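Long-range contacts in endo-beta-mannanase (Opitutaceae bacterium TAV5, PDB 7BOB), which probably hydrolyses beta-1,4-linked mannosides from the chain end, as an exo-acting family 5 glycosidase working as a homotrimer in the termite hindgut: residues Cys149-Ala159 and Ala189-Gln199; Pro276-Thr287 and Cys306-Trp317. All coordinates share one frame; numbering follows the deposited sequence.

Overall arrangement
Both contacts lie in the parallel (beta/alpha)8 barrel, and along the chain they come in series, neither nested nor crossed. From the N terminus, the barrel strands 20-23, 56-62 and 94-101 come first. Contact 1 then closes a loop by pairing strand 151-154 with strand 191-192; the 29 residues between its segments are mostly helix. After strand 237-241, contact 2 closes the loop around helix 292-309, pairing strand 277-282 with strand 311-316, which in turn borders strand 20-23. The contact centres are about 13 Å apart, and the two meet directly: Gln280 NE2 lies 2.9 Å from Asp152 OD1, probably a hydrogen bond, and Glu156 sits beside Glu281.

Contact 1 (Cys149-Ala159 and Ala189-Gln199); sequences CGIDLGNELDA and ALILSGCDHQQ
Leu153 N donates to Leu192 O (2.8 Å, 170° at the hydrogen) in the pairing of strands 151-154 and 191-192, the fourth and fifth strands of the (beta/alpha)8 barrel. Leu192 N returns a bond to Ile151 O (2.9 Å), and Ile151 N reaches Leu190 O, so donors and acceptors alternate as parallel pairing requires. Beyond the regular strands, Glu156 N takes up Gly194 O at 2.8 Å, approaching from above the carbonyl plane. Gly194 CA lies 3.1 Å from Gly154 O, and a side chain at Gly194 would collide with that oxygen. The carboxylate of Asp152 leans over Gly194 but is satisfied elsewhere, OD2 by Arg58 and Ser98, OD1 by Gln280. Glu156, whose OE2 is bonded to His240, follows Asn155 at the strand-four end, where family 5 glycosidases carry their acid/base; such a role is probable here too.

Two aspartates join the loops that follow. Asp158 has CG between its backbone N and carbonyl carbon (chi1 62°), which brings OD1 to Asp196 N at 3.3 Å, the donor on the syn side. The two carboxylates stand nearly perpendicular, planes 86° apart, with Asp158 OD2 against Asp196 OD1. Replacing Asp158 by an alanine would probably leave Asp196 N without this acceptor and open a gap beside Asp196 OD1, which would then keep the bond from Gln198 N within these loops. Asp196 also makes a capping bond in the turn that leads into the next helix: Gln198 N donates to its OD1 (2.8 Å), while Gln199 NE2 bonds to Asp196 O at 3.0 Å, almost exactly in the Gln199 amide plane.

Contact 2 (Pro276-Thr287 and Cys306-Trp317); sequences PVLLQEFGTILT and CREAGANGYLWW
Val277 O accepts from Asn312 N at 2.8 Å, in the carbonyl plane, and meets Ala311 CA in a longer CA-H...O contact (3.4 Å). This starts the pairing of strands 277-282 and 311-316, the seventh and eighth strands of the (beta/alpha)8 barrel, joined by helix 292-309 as a beta-alpha-beta unit; their axes differ by 19°. Leu315 N then donates to Leu279 O almost along the carbonyl axis, whereas Phe282 N bonds to Leu315 O. Since Leu279 pairs with Tyr314 but Phe282 with Trp316, strand 277-282 carries one extra residue, a beta bulge. Just there, Gln280 and Glu281 start away from the partner strand, but the Glu281 carboxylate lies beside the Trp317 ring, CD 3.5 Å from CE3, and bonds to Tyr242 and Arg58; its place is that of the nucleophile in family 5 glycosidases, a probable role here.

On the face that carries Leu279, Tyr314, Phe282 and Trp316, the edge of Trp316 is turned toward the face of Phe282 in an offset edge-to-face pair, planes at 85° and CE2 of Phe282 3.6 Å from CE3 of Trp316. With CG of Trp316 anti to its backbone N (chi1 166°), the indole reaches across toward 282-284, where Gly283 CA lies over one face of its six-membered ring, a CH-pi contact. Past the strands, one water accepts from Ile285 N and donates to Trp317 O at 2.9 Å.

Contact 1 (Cys149-Ala159 and Ala189-Gln199)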
loop_
_atom_site.group_PDB
_atom_site.type_symbol
_atom_site.label_atom_id
_atom_site.label_comp_id
_atom_site.label_asym_id
_atom_site.label_seq_id
_atom_site.Cartn_x
_atom_site.Cartn_y
_atom_site.Cartn_z
ATOM N N CYS A 149 28.147 24.305 -22.166
ATOM C CA CYS A 149 27.257 24.972 -21.228
ATOM C C CYS A 149 27.068 24.048 -20.040
ATOM O O CYS A 149 25.943 23.606 -19.772
ATOM C CB CYS A 149 25.924 25.324 -21.886
ATOM S SG CYS A 149 24.759 26.273 -20.828
ATOM N N GLY A 150 28.154 23.707 -19.352
ATOM C CA GLY A 150 28.096 22.735 -18.279
ATOM C C GLY A 150 28.001 21.307 -18.795
ATOM O O GLY A 150 27.681 21.045 -19.951
ATOM N N ILE A 151 28.299 20.362 -17.912
ATOM C CA ILE A 151 28.112 18.942 -18.190
ATOM C C ILE A 151 26.936 18.442 -17.355
ATOM O O ILE A 151 26.942 18.560 -16.125
ATOM C CB ILE A 151 29.386 18.133 -17.906
ATOM C CG1 ILE A 151 30.515 18.601 -18.850
ATOM C CG2 ILE A 151 29.098 16.622 -18.027
ATOM C CD1 ILE A 151 31.895 18.152 -18.427
ATOM N N ASP A 152 25.938 17.872 -18.031
ATOM C CA ASP A 152 24.726 17.358 -17.401
ATOM C C ASP A 152 24.953 15.914 -16.947
ATOM O O ASP A 152 25.171 15.022 -17.777
ATOM C CB ASP A 152 23.554 17.448 -18.381
ATOM C CG ASP A 152 22.215 17.226 -17.715
ATOM O OD1 ASP A 152 22.084 17.600 -16.532
ATOM O OD2 ASP A 152 21.290 16.688 -18.366
ATOM N N LEU A 153 24.895 15.691 -15.634
ATOM C CA LEU A 153 25.147 14.365 -15.062
ATOM C C LEU A 153 24.282 13.286 -15.710
ATOM O O LEU A 153 24.761 12.194 -16.038
ATOM C CB LEU A 153 24.899 14.410 -13.555
ATOM C CG LEU A 153 25.359 13.208 -12.740
ATOM C CD1 LEU A 153 26.793 12.836 -13.145
ATOM C CD2 LEU A 153 25.271 13.539 -11.269
ATOM N N GLY A 154 23.000 13.565 -15.885
ATOM C CA GLY A 154 22.128 12.631 -16.572
ATOM C C GLY A 154 20.739 13.218 -16.617
ATOM O O GLY A 154 20.469 14.265 -16.031
ATOM N N ASN A 155 19.855 12.536 -17.328
ATOM C CA ASN A 155 18.495 13.012 -17.489
ATOM C C ASN A 155 17.577 12.393 -16.433
ATOM O O ASN A 155 17.317 11.182 -16.454
ATOM C CB ASN A 155 17.950 12.713 -18.873
ATOM C CG ASN A 155 16.604 13.356 -19.051
ATOM O OD1 ASN A 155 16.422 14.481 -18.601
ATOM N ND2 ASN A 155 15.642 12.638 -19.619
ATOM N N GLU A 156 17.082 13.233 -15.524
ATOM C CA GLU A 156 16.005 12.874 -14.599
ATOM C C GLU A 156 16.356 11.604 -13.837
ATOM O O GLU A 156 15.582 10.645 -13.776
ATOM C CB GLU A 156 14.677 12.734 -15.346
ATOM C CG GLU A 156 14.304 14.016 -16.108
ATOM C CD GLU A 156 12.826 14.142 -16.417
ATOM O OE1 GLU A 156 12.145 13.095 -16.584
ATOM O OE2 GLU A 156 12.345 15.302 -16.501
ATOM N N LEU A 157 17.566 11.600 -13.271
ATOM C CA LEU A 157 18.035 10.428 -12.553
ATOM C C LEU A 157 17.145 10.134 -11.359
ATOM O O LEU A 157 17.118 8.998 -10.876
ATOM C CB LEU A 157 19.487 10.622 -12.114
ATOM C CG LEU A 157 20.526 10.627 -13.258
ATOM C CD1 LEU A 157 21.797 11.387 -12.853
ATOM C CD2 LEU A 157 20.848 9.210 -13.720
ATOM N N ASP A 158 16.393 11.132 -10.896
ATOM C CA ASP A 158 15.491 10.962 -9.775
ATOM C C ASP A 158 14.167 10.313 -10.164
ATOM O O ASP A 158 13.367 10.011 -9.278
ATOM C CB ASP A 158 15.234 12.323 -9.148
ATOM C CG ASP A 158 14.575 13.273 -10.119
ATOM O OD1 ASP A 158 15.170 13.600 -11.138
ATOM O OD2 ASP A 158 13.436 13.675 -9.893
ATOM N N ALA A 159 13.893 10.153 -11.454
ATOM C CA ALA A 159 12.702 9.463 -11.924
ATOM C C ALA A 159 12.905 7.959 -12.031
ATOM O O ALA A 159 11.935 7.233 -12.269
ATOM C CB ALA A 159 12.289 10.009 -13.295
ATOM N N ALA A 189 34.913 22.041 -14.398
ATOM C CA ALA A 189 33.679 21.993 -15.167
ATOM C C ALA A 189 32.473 22.361 -14.304
ATOM O O ALA A 189 32.455 22.156 -13.080
ATOM C CB ALA A 189 33.480 20.597 -15.762
ATOM N N LEU A 190 31.461 22.920 -14.963
ATOM C CA LEU A 190 30.137 23.083 -14.383
ATOM C C LEU A 190 29.342 21.802 -14.633
ATOM O O LEU A 190 29.151 21.393 -15.787
ATOM C CB LEU A 190 29.428 24.296 -14.979
ATOM C CG LEU A 190 30.058 25.666 -14.684
ATOM C CD1 LEU A 190 29.132 26.804 -15.085
ATOM C CD2 LEU A 190 30.446 25.780 -13.219
ATOM N N ILE A 191 28.917 21.155 -13.551
ATOM C CA ILE A 191 28.108 19.941 -13.601
ATOM C C ILE A 191 26.699 20.276 -13.120
ATOM O O ILE A 191 26.520 20.929 -12.084
ATOM C CB ILE A 191 28.736 18.813 -12.766
ATOM C CG1 ILE A 191 30.205 18.632 -13.168
ATOM C CG2 ILE A 191 27.991 17.514 -12.971
ATOM C CD1 ILE A 191 30.962 17.663 -12.293
ATOM N N LEU A 192 25.707 19.864 -13.898
ATOM C CA LEU A 192 24.310 20.012 -13.537
ATOM C C LEU A 192 23.764 18.636 -13.195
ATOM O O LEU A 192 24.256 17.617 -13.696
ATOM C CB LEU A 192 23.497 20.631 -14.673
ATOM C CG LEU A 192 24.086 21.856 -15.379
ATOM C CD1 LEU A 192 24.799 21.483 -16.653
ATOM C CD2 LEU A 192 22.976 22.821 -15.691
ATOM N N SER A 193 22.742 18.615 -12.333
ATOM C CA SER A 193 22.168 17.343 -11.906
ATOM C C SER A 193 21.322 16.706 -12.998
ATOM O O SER A 193 21.402 15.497 -13.206
ATOM C CB SER A 193 21.322 17.541 -10.646
ATOM O OG SER A 193 20.031 18.012 -10.983
ATOM N N GLY A 194 20.502 17.480 -13.705
ATOM C CA GLY A 194 19.546 16.904 -14.632
ATOM C C GLY A 194 18.225 16.465 -14.005
ATOM O O GLY A 194 17.386 15.877 -14.704
ATOM N N CYS A 195 18.012 16.740 -12.720
ATOM C CA CYS A 195 16.828 16.295 -11.995
ATOM C C CYS A 195 15.611 17.173 -12.303
ATOM O O CYS A 195 15.722 18.290 -12.825
ATOM C CB CYS A 195 17.112 16.297 -10.492
ATOM S SG CYS A 195 18.294 15.013 -9.971
ATOM N N ASP A 196 14.429 16.658 -11.954
ATOM C CA ASP A 196 13.198 17.376 -12.244
ATOM C C ASP A 196 12.509 17.784 -10.949
ATOM O O ASP A 196 13.153 17.856 -9.896
ATOM C CB ASP A 196 12.281 16.540 -13.152
ATOM C CG ASP A 196 11.817 15.226 -12.507
ATOM O OD1 ASP A 196 11.827 15.120 -11.269
ATOM O OD2 ASP A 196 11.428 14.287 -13.241
ATOM N N HIS A 197 11.199 18.036 -11.008
ATOM C CA HIS A 197 10.493 18.555 -9.843
ATOM C C HIS A 197 10.297 17.508 -8.749
ATOM O O HIS A 197 9.900 17.870 -7.636
ATOM C CB HIS A 197 9.155 19.170 -10.276
ATOM C CG HIS A 197 8.159 18.176 -10.794
ATOM N ND1 HIS A 197 8.452 17.276 -11.799
ATOM C CD2 HIS A 197 6.868 17.946 -10.445
ATOM C CE1 HIS A 197 7.389 16.521 -12.034
ATOM N NE2 HIS A 197 6.414 16.905 -11.226
ATOM N N GLN A 198 10.609 16.237 -9.006
ATOM C CA GLN A 198 10.525 15.273 -7.919
ATOM C C GLN A 198 11.537 15.545 -6.821
ATOM O O GLN A 198 11.390 14.991 -5.726
ATOM C CB GLN A 198 10.667 13.860 -8.457
ATOM C CG GLN A 198 9.626 13.595 -9.510
ATOM C CD GLN A 198 9.209 12.183 -9.538
ATOM O OE1 GLN A 198 8.734 11.661 -8.541
ATOM N NE2 GLN A 198 9.426 11.514 -10.674
ATOM N N GLN A 199 12.529 16.406 -7.067
ATOM C CA GLN A 199 13.332 16.920 -5.966
ATOM C C GLN A 199 12.460 17.573 -4.902
ATOM O O GLN A 199 12.812 17.541 -3.714
ATOM C CB GLN A 199 14.347 17.951 -6.464
ATOM C CG GLN A 199 15.366 17.452 -7.462
ATOM C CD GLN A 199 16.192 18.601 -8.016
ATOM O OE1 GLN A 199 17.214 18.977 -7.439
ATOM N NE2 GLN A 199 15.722 19.193 -9.103
#

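Contact 2 (Pro276-Thr287 and Cys306-Trp317)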
loop_
_atom_site.group_PDB
_atom_site.type_symbol
_atom_site.label_atom_id
_atom_site.label_comp_id
_atom_site.label_asym_id
_atom_site.label_seq_id
_atom_site.Cartn_x
_atom_site.Cartn_y
_atom_site.Cartn_z
ATOM N N PRO A 276 22.007 27.982 -7.538
ATOM C CA PRO A 276 21.563 28.474 -8.846
ATOM C C PRO A 276 20.780 27.385 -9.563
ATOM O O PRO A 276 21.023 26.185 -9.373
ATOM C CB PRO A 276 22.876 28.822 -9.567
ATOM C CG PRO A 276 23.939 28.028 -8.869
ATOM C CD PRO A 276 23.470 27.805 -7.447
ATOM N N VAL A 277 19.799 27.802 -10.365
ATOM C CA VAL A 277 18.867 26.842 -10.941
ATOM C C VAL A 277 18.610 27.176 -12.402
ATOM O O VAL A 277 18.263 28.311 -12.738
ATOM C CB VAL A 277 17.539 26.757 -10.145
ATOM C CG1 VAL A 277 16.847 28.065 -10.120
ATOM C CG2 VAL A 277 16.632 25.748 -10.784
ATOM N N LEU A 278 18.800 26.169 -13.263
ATOM C CA LEU A 278 18.529 26.222 -14.689
ATOM C C LEU A 278 17.175 25.586 -14.972
ATOM O O LEU A 278 16.927 24.445 -14.562
ATOM C CB LEU A 278 19.623 25.469 -15.466
ATOM C CG LEU A 278 19.407 25.275 -16.966
ATOM C CD1 LEU A 278 19.361 26.659 -17.595
ATOM C CD2 LEU A 278 20.515 24.453 -17.655
ATOM N N LEU A 279 16.311 26.302 -15.694
ATOM C CA LEU A 279 15.075 25.694 -16.183
ATOM C C LEU A 279 15.460 24.820 -17.364
ATOM O O LEU A 279 15.347 25.209 -18.531
ATOM C CB LEU A 279 14.043 26.744 -16.575
ATOM C CG LEU A 279 12.658 26.183 -16.920
ATOM C CD1 LEU A 279 12.070 25.458 -15.723
ATOM C CD2 LEU A 279 11.677 27.258 -17.429
ATOM N N GLN A 280 15.935 23.611 -17.045
ATOM C CA GLN A 280 16.595 22.760 -18.032
ATOM C C GLN A 280 15.624 22.106 -19.002
ATOM O O GLN A 280 16.042 21.652 -20.081
ATOM C CB GLN A 280 17.394 21.688 -17.313
ATOM C CG GLN A 280 18.337 20.888 -18.203
ATOM C CD GLN A 280 19.016 19.825 -17.410
ATOM O OE1 GLN A 280 18.363 19.106 -16.646
ATOM N NE2 GLN A 280 20.333 19.727 -17.549
ATOM N N GLU A 281 14.344 22.055 -18.640
ATOM C CA GLU A 281 13.289 21.484 -19.468
ATOM C C GLU A 281 12.006 22.207 -19.111
ATOM O O GLU A 281 11.623 22.230 -17.936
ATOM C CB GLU A 281 13.066 19.987 -19.207
ATOM C CG GLU A 281 14.040 19.009 -19.805
ATOM C CD GLU A 281 13.614 17.561 -19.488
ATOM O OE1 GLU A 281 12.399 17.327 -19.235
ATOM O OE2 GLU A 281 14.490 16.677 -19.448
ATOM N N PHE A 282 11.325 22.745 -20.114
ATOM C CA PHE A 282 9.963 23.186 -19.916
ATOM C C PHE A 282 9.234 22.984 -21.230
ATOM O O PHE A 282 9.847 23.023 -22.298
ATOM C CB PHE A 282 9.909 24.650 -19.458
ATOM C CG PHE A 282 10.187 25.608 -20.553
ATOM C CD1 PHE A 282 11.493 25.857 -20.957
ATOM C CD2 PHE A 282 9.140 26.222 -21.226
ATOM C CE1 PHE A 282 11.748 26.743 -21.999
ATOM C CE2 PHE A 282 9.386 27.096 -22.270
ATOM C CZ PHE A 282 10.693 27.363 -22.655
ATOM N N GLY A 283 7.934 22.747 -21.153
ATOM C CA GLY A 283 7.182 22.493 -22.369
ATOM C C GLY A 283 5.706 22.635 -22.111
ATOM O O GLY A 283 5.268 22.687 -20.960
ATOM N N THR A 284 4.942 22.732 -23.197
ATOM C CA THR A 284 3.495 22.769 -23.039
ATOM C C THR A 284 2.842 21.413 -23.221
ATOM O O THR A 284 1.697 21.247 -22.796
ATOM C CB THR A 284 2.839 23.741 -24.027
ATOM O OG1 THR A 284 3.179 23.351 -25.363
ATOM C CG2 THR A 284 3.279 25.188 -23.750
ATOM N N ILE A 285 3.542 20.454 -23.847
ATOM C CA ILE A 285 3.038 19.104 -24.110
ATOM C C ILE A 285 1.976 19.154 -25.202
ATOM O O ILE A 285 2.118 18.529 -26.257
ATOM C CB ILE A 285 2.486 18.414 -22.839
ATOM C CG1 ILE A 285 3.583 18.294 -21.776
ATOM C CG2 ILE A 285 1.899 17.020 -23.200
ATOM C CD1 ILE A 285 4.774 17.411 -22.234
ATOM N N LEU A 286 0.880 19.852 -24.950
ATOM C CA LEU A 286 -0.055 20.122 -26.032
ATOM C C LEU A 286 0.577 21.174 -26.927
ATOM O O LEU A 286 1.016 22.225 -26.435
ATOM C CB LEU A 286 -1.398 20.595 -25.482
ATOM C CG LEU A 286 -1.974 19.755 -24.336
ATOM C CD1 LEU A 286 -3.207 20.440 -23.749
ATOM C CD2 LEU A 286 -2.304 18.303 -24.773
ATOM N N THR A 287 0.695 20.872 -28.227
ATOM C CA THR A 287 1.264 21.861 -29.141
ATOM C C THR A 287 0.504 21.935 -30.464
ATOM O O THR A 287 1.039 22.473 -31.441
ATOM C CB THR A 287 2.750 21.575 -29.450
ATOM O OG1 THR A 287 2.850 20.369 -30.205
ATOM C CG2 THR A 287 3.609 21.456 -28.182
ATOM N N CYS A 306 9.117 32.421 -14.088
ATOM C CA CYS A 306 10.336 31.654 -13.847
ATOM C C CYS A 306 11.553 32.553 -13.763
ATOM O O CYS A 306 12.445 32.316 -12.940
ATOM C CB CYS A 306 10.522 30.586 -14.914
ATOM S SG CYS A 306 9.367 29.242 -14.580
ATOM N N ARG A 307 11.602 33.602 -14.591
ATOM C CA ARG A 307 12.696 34.568 -14.496
ATOM C C ARG A 307 12.706 35.232 -13.123
ATOM O O ARG A 307 13.731 35.241 -12.429
ATOM C CB ARG A 307 12.572 35.619 -15.602
ATOM C CG ARG A 307 13.799 36.533 -15.758
ATOM C CD ARG A 307 13.426 38.019 -15.953
ATOM N NE ARG A 307 12.739 38.281 -17.215
ATOM C CZ ARG A 307 11.508 38.788 -17.310
ATOM N NH1 ARG A 307 10.805 39.094 -16.216
ATOM N NH2 ARG A 307 10.971 38.984 -18.509
ATOM N N GLU A 308 11.560 35.781 -12.710
ATOM C CA GLU A 308 11.479 36.414 -11.399
ATOM C C GLU A 308 11.770 35.423 -10.280
ATOM O O GLU A 308 12.366 35.801 -9.269
ATOM C CB GLU A 308 10.115 37.066 -11.205
ATOM C CG GLU A 308 9.840 38.176 -12.248
ATOM C CD GLU A 308 10.748 39.427 -12.106
ATOM O OE1 GLU A 308 10.224 40.484 -11.689
ATOM O OE2 GLU A 308 11.959 39.374 -12.455
ATOM N N ALA A 309 11.392 34.150 -10.458
ATOM C CA ALA A 309 11.745 33.130 -9.475
ATOM C C ALA A 309 13.239 32.789 -9.487
ATOM O O ALA A 309 13.710 32.097 -8.577
ATOM C CB ALA A 309 10.917 31.857 -9.709
ATOM N N GLY A 310 13.992 33.258 -10.474
ATOM C CA GLY A 310 15.436 33.170 -10.428
ATOM C C GLY A 310 16.088 32.168 -11.356
ATOM O O GLY A 310 17.282 31.890 -11.192
ATOM N N ALA A 311 15.354 31.617 -12.319
ATOM C CA ALA A 311 15.952 30.695 -13.276
ATOM C C ALA A 311 17.080 31.399 -14.015
ATOM O O ALA A 311 16.960 32.572 -14.345
ATOM C CB ALA A 311 14.898 30.224 -14.273
ATOM N N ASN A 312 18.176 30.682 -14.295
ATOM C CA ASN A 312 19.293 31.302 -15.003
ATOM C C ASN A 312 19.388 30.867 -16.460
ATOM O O ASN A 312 20.425 31.083 -17.093
ATOM C CB ASN A 312 20.616 31.047 -14.269
ATOM C CG ASN A 312 20.972 29.574 -14.171
ATOM O OD1 ASN A 312 20.429 28.740 -14.896
ATOM N ND2 ASN A 312 21.905 29.247 -13.272
ATOM N N GLY A 313 18.338 30.271 -17.010
ATOM C CA GLY A 313 18.378 29.773 -18.374
ATOM C C GLY A 313 17.158 28.932 -18.681
ATOM O O GLY A 313 16.457 28.501 -17.758
ATOM N N TYR A 314 16.873 28.711 -19.966
ATOM C CA TYR A 314 15.574 28.198 -20.402
ATOM C C TYR A 314 15.781 27.310 -21.616
ATOM O O TYR A 314 16.225 27.792 -22.663
ATOM C CB TYR A 314 14.593 29.340 -20.733
ATOM C CG TYR A 314 14.573 30.415 -19.674
ATOM C CD1 TYR A 314 13.599 30.430 -18.664
ATOM C CD2 TYR A 314 15.541 31.415 -19.672
ATOM C CE1 TYR A 314 13.607 31.411 -17.690
ATOM C CE2 TYR A 314 15.562 32.380 -18.710
ATOM C CZ TYR A 314 14.600 32.384 -17.720
ATOM O OH TYR A 314 14.660 33.383 -16.779
ATOM N N LEU A 315 15.446 26.030 -21.480
ATOM C CA LEU A 315 15.598 25.052 -22.552
ATOM C C LEU A 315 14.271 24.343 -22.770
ATOM O O LEU A 315 13.752 23.689 -21.859
ATOM C CB LEU A 315 16.701 24.034 -22.232
ATOM C CG LEU A 315 18.090 24.614 -21.951
ATOM C CD1 LEU A 315 19.062 23.500 -21.622
ATOM C CD2 LEU A 315 18.566 25.413 -23.149
ATOM N N TRP A 316 13.734 24.472 -23.973
ATOM C CA TRP A 316 12.448 23.898 -24.309
ATOM C C TRP A 316 12.558 22.389 -24.550
ATOM O O TRP A 316 13.593 21.884 -24.994
ATOM C CB TRP A 316 11.908 24.611 -25.542
ATOM C CG TRP A 316 10.775 23.939 -26.206
ATOM C CD1 TRP A 316 10.839 22.985 -27.181
ATOM C CD2 TRP A 316 9.392 24.192 -25.977
ATOM N NE1 TRP A 316 9.576 22.632 -27.575
ATOM C CE2 TRP A 316 8.667 23.356 -26.844
ATOM C CE3 TRP A 316 8.695 25.059 -25.131
ATOM C CZ2 TRP A 316 7.270 23.337 -26.872
ATOM C CZ3 TRP A 316 7.309 25.048 -25.165
ATOM C CH2 TRP A 316 6.613 24.200 -26.037
ATOM N N TRP A 317 11.470 21.668 -24.250
ATOM C CA TRP A 317 11.327 20.254 -24.607
ATOM C C TRP A 317 10.181 20.100 -25.600
ATOM O O TRP A 317 9.038 20.397 -25.262
ATOM C CB TRP A 317 11.047 19.351 -23.384
ATOM C CG TRP A 317 11.181 17.930 -23.845
ATOM C CD1 TRP A 317 10.291 17.225 -24.617
ATOM C CD2 TRP A 317 12.329 17.090 -23.686
ATOM N NE1 TRP A 317 10.816 15.983 -24.931
ATOM C CE2 TRP A 317 12.062 15.875 -24.369
ATOM C CE3 TRP A 317 13.544 17.231 -23.009
ATOM C CZ2 TRP A 317 12.978 14.823 -24.413
ATOM C CZ3 TRP A 317 14.466 16.173 -23.059
ATOM C CH2 TRP A 317 14.173 14.995 -23.757
HETATM O O HOH W 1 6.176 20.536 -25.340
#